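Local coordinates for protein PlzA (Borrelia burgdorferi, PDB 7MIE) that binds the bacterial second messenger c-di-GMP and probably acts as a signalling receptor through a PilZ-type domain, at residues D269-L273 with E274-L278; P146-E149 with E150-I153. All blocks are in the same frame, centred on the assembly; numbering follows the deposited sequence.

Both contacts are helix N-termini with a proline at the N-cap, and the chain runs through them in series: interaction 2 (146-153) comes first, interaction 1 (269-278) last. Their centres lie 28 Å apart, and their nearest atoms, about 19 Å apart, do not touch. Interaction 2 opens helix 149-164, which follows strand 134-143 of the first antiparallel sheet, in the PilZN3 domain. Interaction 1 opens helix 273-283, which follows strand 260-266 of the second sheet. That last helix also meets strands 65-74 and 119-131 of the first sheet, so it lies between the two sheets. Interaction 1 adjoins the c-di-GMP site, whereas interaction 2 is structural packing away from it.

Interaction 1 (D269-L273 with E274-L278); sequences DKIPL and EYTML
CG2 of I271 meets the start of helix 273-283 at two side chains, lying 3.5 Å from OG1 of T276 and 3.8 Å from CD2 of Y275, whose ring it approaches obliquely. With chi1 at -61°, CG1 sits beside the backbone N of I271 and CG2 is left anti to that N, where it meets T276 and Y275. T276 OG1 has a polar partner as well: a water 2.7 Å from it donates a hydrogen bond to I271 O, at 2.8 Å. In the backbone next to these side chains, P272 at the N-cap accepts a nearly straight bond from T276 N to P272 O (3.1 Å, N-H...O 169°) and a weak one from Y275 N. M277 N bonds to L273 O at 2.8 Å, and the side chains of L273 and M277 run side by side, CD1 of L273 3.9 Å from CE of M277. Further out, both pack on Y129, while Y275 sets its ring edge-to-face with F266 and hydrogen-bonds through OH to the carbonyl of S207, a c-di-GMP-binding residue. Since I271 also lies close to G209 of the same site, the capped turn is consistent with a second shell positioning the turn between strands 198-207 and 210-215.

Interaction 2 (P146-E149 with E150-I153); sequences PAPE and EIAI
The carbonyl oxygen of P148 is gripped by two backbone N-H groups. A152 N makes the sound bond to P148 O, 3.1 Å long and nearly straight (N-H...O 171°), with the donor in the carbonyl plane; I151 N adds a weak bond to P148 O, bent to 132°. One residue on, I153 N bonds to E149 O at 3.0 Å, approaching 20° off the carbonyl plane. CG2 of I153, set between that residue's own N and carbonyl carbon, comes to 3.4 Å from E149 O. These i to i+4 bonds mark the first turn of helix 149-164, with P148 at the N-cap. A proline has no N-H to give, which costs nothing at this position because its nitrogen lies ahead of the helical bonding pattern. The helix follows strand 134-143 of the first antiparallel sheet, in the PilZN3 domain. Apolar packing across the turn is light: P148 CB stands 4.2 Å from CD1 of I151, and both side chains also rest on F116. On another flank, E149 and A152 touch I30 of helix 26-36. The chain of E149 is extended beyond CG, and its OE2 accepts a hydrogen bond from OG of S27, tying the first turn to that N-terminal helix; E150 OE2 has a long, weak ion pair with K105 NZ.

Interaction 1 (D269-L273 with E274-L278)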
# COMPACT_ATOMS: atom_id res chain seq x y z
N ASP A 269 -12.56 1.24 6.86
CA ASP A 269 -13.21 0.49 5.80
C ASP A 269 -13.74 1.38 4.68
O ASP A 269 -14.41 0.88 3.79
CB ASP A 269 -14.30 -0.44 6.35
CG ASP A 269 -13.72 -1.60 7.15
OD1 ASP A 269 -12.58 -2.04 6.82
OD2 ASP A 269 -14.40 -2.06 8.10
N LYS A 270 -13.42 2.68 4.72
CA LYS A 270 -14.06 3.67 3.87
C LYS A 270 -13.02 4.53 3.15
O LYS A 270 -13.36 5.53 2.53
CB LYS A 270 -14.99 4.55 4.72
CG LYS A 270 -16.26 3.82 5.19
CD LYS A 270 -16.94 4.42 6.40
CE LYS A 270 -17.26 5.88 6.15
NZ LYS A 270 -17.89 6.49 7.34
N ILE A 271 -11.74 4.16 3.25
CA ILE A 271 -10.73 5.08 2.72
C ILE A 271 -10.79 5.04 1.20
O ILE A 271 -10.70 3.98 0.61
CB ILE A 271 -9.33 4.74 3.25
CG1 ILE A 271 -9.23 4.85 4.77
CG2 ILE A 271 -8.28 5.62 2.56
CD1 ILE A 271 -7.91 4.35 5.33
N PRO A 272 -10.95 6.18 0.51
CA PRO A 272 -11.01 6.18 -0.97
C PRO A 272 -9.73 5.58 -1.57
O PRO A 272 -8.61 5.89 -1.15
CB PRO A 272 -11.24 7.64 -1.35
CG PRO A 272 -11.72 8.31 -0.07
CD PRO A 272 -11.13 7.52 1.09
N LEU A 273 -9.91 4.71 -2.57
CA LEU A 273 -8.80 4.10 -3.29
C LEU A 273 -7.87 5.18 -3.85
O LEU A 273 -6.65 4.99 -3.84
CB LEU A 273 -9.34 3.23 -4.44
CG LEU A 273 -8.26 2.41 -5.14
CD1 LEU A 273 -7.41 1.65 -4.12
CD2 LEU A 273 -8.86 1.44 -6.16
N GLU A 274 -8.42 6.31 -4.30
CA GLU A 274 -7.60 7.39 -4.84
C GLU A 274 -6.63 7.96 -3.79
O GLU A 274 -5.49 8.33 -4.12
CB GLU A 274 -8.45 8.55 -5.38
CG GLU A 274 -9.59 8.09 -6.27
CD GLU A 274 -10.78 7.70 -5.40
OE1 GLU A 274 -11.00 6.49 -5.22
OE2 GLU A 274 -11.42 8.62 -4.83
N TYR A 275 -7.08 8.02 -2.52
CA TYR A 275 -6.18 8.48 -1.46
C TYR A 275 -5.08 7.43 -1.24
O TYR A 275 -3.90 7.76 -1.11
CB TYR A 275 -6.93 8.70 -0.15
CG TYR A 275 -5.98 9.09 0.97
CD1 TYR A 275 -5.46 10.38 1.02
CD2 TYR A 275 -5.50 8.17 1.90
CE1 TYR A 275 -4.55 10.77 1.99
CE2 TYR A 275 -4.61 8.55 2.90
CZ TYR A 275 -4.10 9.84 2.93
OH TYR A 275 -3.22 10.28 3.88
N THR A 276 -5.50 6.17 -1.07
CA THR A 276 -4.54 5.11 -0.81
C THR A 276 -3.46 5.09 -1.90
O THR A 276 -2.26 4.96 -1.62
CB THR A 276 -5.25 3.75 -0.74
OG1 THR A 276 -6.18 3.87 0.34
CG2 THR A 276 -4.25 2.66 -0.42
N MET A 277 -3.90 5.23 -3.16
CA MET A 277 -2.93 5.21 -4.27
C MET A 277 -2.05 6.48 -4.30
O MET A 277 -0.89 6.42 -4.71
CB MET A 277 -3.65 5.06 -5.62
CG MET A 277 -4.25 3.69 -5.88
SD MET A 277 -3.10 2.32 -5.66
CE MET A 277 -4.10 0.86 -5.99
N LEU A 278 -2.55 7.63 -3.83
CA LEU A 278 -1.71 8.83 -3.70
C LEU A 278 -0.55 8.56 -2.72
O LEU A 278 0.59 8.97 -2.97
CB LEU A 278 -2.59 9.98 -3.19
CG LEU A 278 -1.90 11.23 -2.63
CD1 LEU A 278 -1.42 12.09 -3.80
CD2 LEU A 278 -2.88 12.06 -1.81
O HOH W 1 -8.45 2.50 -0.04

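Interaction 2 (P146-E149 with E150-I153)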
# COMPACT_ATOMS: atom_id res chain seq x y z
N PRO A 146 5.79 -22.37 -1.80
CA PRO A 146 6.24 -21.47 -0.74
C PRO A 146 6.95 -20.19 -1.19
O PRO A 146 7.94 -20.23 -1.92
CB PRO A 146 7.17 -22.37 0.11
CG PRO A 146 7.27 -23.71 -0.63
CD PRO A 146 6.02 -23.79 -1.48
N ALA A 147 6.44 -19.04 -0.72
CA ALA A 147 7.21 -17.82 -0.72
C ALA A 147 8.47 -18.03 0.12
O ALA A 147 8.50 -18.90 1.00
CB ALA A 147 6.37 -16.70 -0.15
N PRO A 148 9.54 -17.24 -0.11
CA PRO A 148 10.74 -17.34 0.72
C PRO A 148 10.39 -17.20 2.20
O PRO A 148 9.72 -16.25 2.58
CB PRO A 148 11.54 -16.10 0.32
CG PRO A 148 11.10 -15.84 -1.12
CD PRO A 148 9.66 -16.27 -1.21
N GLU A 149 10.88 -18.13 3.02
CA GLU A 149 10.46 -18.17 4.41
C GLU A 149 10.91 -16.93 5.18
O GLU A 149 10.17 -16.50 6.06
CB GLU A 149 10.88 -19.49 5.07
CG GLU A 149 10.08 -20.69 4.56
CD GLU A 149 10.29 -21.99 5.37
OE1 GLU A 149 11.44 -22.27 5.73
OE2 GLU A 149 9.29 -22.68 5.70
N GLU A 150 12.08 -16.35 4.84
CA GLU A 150 12.60 -15.17 5.53
C GLU A 150 11.63 -13.99 5.37
O GLU A 150 11.39 -13.25 6.33
CB GLU A 150 14.02 -14.82 5.06
CG GLU A 150 14.09 -14.25 3.64
CD GLU A 150 15.39 -13.61 3.15
OE1 GLU A 150 15.55 -12.34 3.27
OE2 GLU A 150 16.23 -14.37 2.59
N ILE A 151 10.95 -13.93 4.21
CA ILE A 151 9.99 -12.86 3.97
C ILE A 151 8.66 -13.18 4.66
O ILE A 151 8.12 -12.33 5.37
CB ILE A 151 9.81 -12.62 2.46
CG1 ILE A 151 11.11 -12.00 1.91
CG2 ILE A 151 8.63 -11.69 2.21
CD1 ILE A 151 11.17 -11.89 0.44
N ALA A 152 8.17 -14.41 4.50
CA ALA A 152 6.91 -14.84 5.10
C ALA A 152 6.84 -14.61 6.62
O ALA A 152 5.85 -14.11 7.15
CB ALA A 152 6.63 -16.29 4.73
N ILE A 153 7.90 -14.98 7.36
CA ILE A 153 7.89 -14.83 8.81
C ILE A 153 7.84 -13.35 9.21
O ILE A 153 7.13 -12.97 10.14
CB ILE A 153 9.09 -15.57 9.44
CG1 ILE A 153 8.92 -15.68 10.95
CG2 ILE A 153 10.43 -14.94 9.09
CD1 ILE A 153 7.96 -16.83 11.25